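Local coordinates for type II secretion pathway related protein (Escherichia coli, PDB 3SOL) that probably serves as the pilotin of a type II secretion system, a small lipoprotein that helps its secretin reach the outer membrane, at residues 13-18 / 65-70. Residues are numbered along the deposited sequence; the frame is centred on the assembly and turned at random.
Sequences IVSATR and VRLTRD
L67 and S15 meet through a single methyl group. CD1 of L67 lies 3.8 Å from S15 OG. The contact is van der Waals; no hydrogen bond links the two segments. L67 CG sits anti to its own carbonyl carbon (chi1 -64°). The extended second torsion (173°) then carries CD1 across to helix 5-23. There the methyl also nears the backbone at A16, with CD1 4.4 Å from A16 N. The CA atoms of A16 and L67 are 8.3 Å apart, and the small side chains of S15 and A16 probably allow this spacing.

The hydroxyl hydrogen bonds of S15, T17 and T68 stay within their own helices. The buried S15 OG, turned between its backbone N and carbonyl carbon, is hydrogen-bonded to S12 O, its strongest polar partner, and also to A11 O. The hydroxyl thus has its bonds within its own helix while L67 packs on it. T17 OG1 donates to I13 O at 2.7 Å. T17 N reaches the same oxygen from the opposite face of its plane. On the other helix, T68 OG1 donates to V65 O at 2.9 Å.

The contact joins helix 5-23 to the C-terminal part of helix 53-69 in this all-helical pilotin domain. R18 adds a salt bridge to D61 on that helix. L67 also touches Y19, while L85 packs on A16 and F88 of helix 86-93 packs on I13 and T17.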
loop_
_atom_site.group_PDB
_atom_site.type_symbol
_atom_site.label_atom_id
_atom_site.label_comp_id
_atom_site.label_asym_id
_atom_site.label_seq_id
_atom_site.Cartn_x
_atom_site.Cartn_y
_atom_site.Cartn_z
ATOM N N ILE A 13 -2.179 -0.099 -3.070
ATOM C CA ILE A 13 -0.929 -0.764 -2.734
ATOM C C ILE A 13 -0.411 -0.326 -1.358
ATOM O O ILE A 13 -0.003 -1.163 -0.545
ATOM C CB ILE A 13 0.143 -0.497 -3.803
ATOM C CG1 ILE A 13 -0.229 -1.238 -5.098
ATOM C CG2 ILE A 13 1.489 -0.960 -3.311
ATOM C CD1 ILE A 13 0.401 -0.668 -6.359
ATOM N N VAL A 14 -0.424 0.981 -1.101
ATOM C CA VAL A 14 0.025 1.523 0.191
ATOM C C VAL A 14 -0.878 1.074 1.364
ATOM O O VAL A 14 -0.373 0.708 2.424
ATOM C CB VAL A 14 0.180 3.057 0.110
ATOM C CG1 VAL A 14 0.337 3.688 1.497
ATOM C CG2 VAL A 14 1.381 3.411 -0.787
ATOM N N SER A 15 -2.203 1.069 1.173
ATOM C CA SER A 15 -3.128 0.645 2.251
ATOM C C SER A 15 -3.001 -0.842 2.556
ATOM O O SER A 15 -3.074 -1.250 3.707
ATOM C CB SER A 15 -4.583 0.954 1.906
ATOM O OG SER A 15 -4.914 0.294 0.704
ATOM N N ALA A 16 -2.821 -1.651 1.516
ATOM C CA ALA A 16 -2.612 -3.091 1.679
ATOM C C ALA A 16 -1.311 -3.373 2.440
ATOM O O ALA A 16 -1.238 -4.283 3.268
ATOM C CB ALA A 16 -2.601 -3.780 0.290
ATOM N N THR A 17 -0.286 -2.564 2.170
ATOM C CA THR A 17 0.999 -2.704 2.834
ATOM C C THR A 17 0.856 -2.323 4.309
ATOM O O THR A 17 1.396 -2.994 5.198
ATOM C CB THR A 17 2.081 -1.845 2.109
ATOM O OG1 THR A 17 2.150 -2.263 0.723
ATOM C CG2 THR A 17 3.408 -2.044 2.740
ATOM N N ARG A 18 0.096 -1.261 4.583
ATOM C CA ARG A 18 -0.254 -0.911 5.976
ATOM C C ARG A 18 -1.027 -2.040 6.679
ATOM O O ARG A 18 -0.783 -2.374 7.848
ATOM C CB ARG A 18 -1.046 0.370 6.012
ATOM C CG ARG A 18 -1.546 0.763 7.368
ATOM C CD ARG A 18 -2.364 2.050 7.209
ATOM N NE ARG A 18 -2.896 2.525 8.472
ATOM C CZ ARG A 18 -3.700 3.580 8.607
ATOM N NH1 ARG A 18 -4.100 4.282 7.545
ATOM N NH2 ARG A 18 -4.099 3.943 9.822
ATOM N N VAL A 65 -9.676 1.938 6.075
ATOM C CA VAL A 65 -10.897 1.807 6.857
ATOM C C VAL A 65 -11.864 0.827 6.197
ATOM O O VAL A 65 -12.430 -0.043 6.871
ATOM C CB VAL A 65 -11.574 3.148 7.052
ATOM C CG1 VAL A 65 -12.966 2.954 7.661
ATOM C CG2 VAL A 65 -10.694 4.045 7.915
ATOM N N ARG A 66 -12.034 0.943 4.887
ATOM C CA ARG A 66 -12.895 0.015 4.166
ATOM C C ARG A 66 -12.378 -1.415 4.285
ATOM O O ARG A 66 -13.175 -2.334 4.477
ATOM C CB ARG A 66 -13.059 0.411 2.693
ATOM C CG ARG A 66 -13.667 1.782 2.512
ATOM C CD ARG A 66 -14.360 1.937 1.169
ATOM N NE ARG A 66 -13.457 1.853 0.019
ATOM C CZ ARG A 66 -12.770 2.876 -0.506
ATOM N NH1 ARG A 66 -12.830 4.102 0.021
ATOM N NH2 ARG A 66 -11.998 2.666 -1.572
ATOM N N LEU A 67 -11.053 -1.603 4.203
ATOM C CA LEU A 67 -10.461 -2.939 4.299
ATOM C C LEU A 67 -10.698 -3.552 5.672
ATOM O O LEU A 67 -11.011 -4.736 5.752
ATOM C CB LEU A 67 -8.957 -2.923 4.000
ATOM C CG LEU A 67 -8.519 -2.512 2.588
ATOM C CD1 LEU A 67 -6.991 -2.384 2.518
ATOM C CD2 LEU A 67 -9.033 -3.519 1.566
ATOM N N THR A 68 -10.563 -2.767 6.744
ATOM C CA THR A 68 -10.798 -3.300 8.094
ATOM C C THR A 68 -12.254 -3.751 8.275
ATOM O O THR A 68 -12.510 -4.748 8.941
ATOM C CB THR A 68 -10.403 -2.318 9.229
ATOM O OG1 THR A 68 -11.284 -1.180 9.245
ATOM C CG2 THR A 68 -8.973 -1.853 9.045
ATOM N N ARG A 69 -13.190 -3.042 7.650
ATOM C CA ARG A 69 -14.609 -3.344 7.768
ATOM C C ARG A 69 -15.081 -4.504 6.903
ATOM O O ARG A 69 -16.150 -5.042 7.149
ATOM C CB ARG A 69 -15.432 -2.135 7.367
ATOM C CG ARG A 69 -15.288 -0.939 8.236
ATOM C CD ARG A 69 -16.093 0.178 7.607
ATOM N NE ARG A 69 -15.951 1.431 8.321
ATOM C CZ ARG A 69 -16.585 1.739 9.449
ATOM N NH1 ARG A 69 -17.428 0.877 10.023
ATOM N NH2 ARG A 69 -16.376 2.925 10.006
ATOM N N ASP A 70 -14.315 -4.864 5.875
ATOM C CA ASP A 70 -14.677 -5.973 4.974
ATOM C C ASP A 70 -14.797 -7.256 5.800
ATOM O O ASP A 70 -13.950 -7.516 6.643
ATOM C CB ASP A 70 -13.600 -6.102 3.893
ATOM C CG ASP A 70 -13.896 -7.170 2.881
ATOM O OD1 ASP A 70 -13.791 -8.363 3.222
ATOM O OD2 ASP A 70 -14.212 -6.811 1.726
#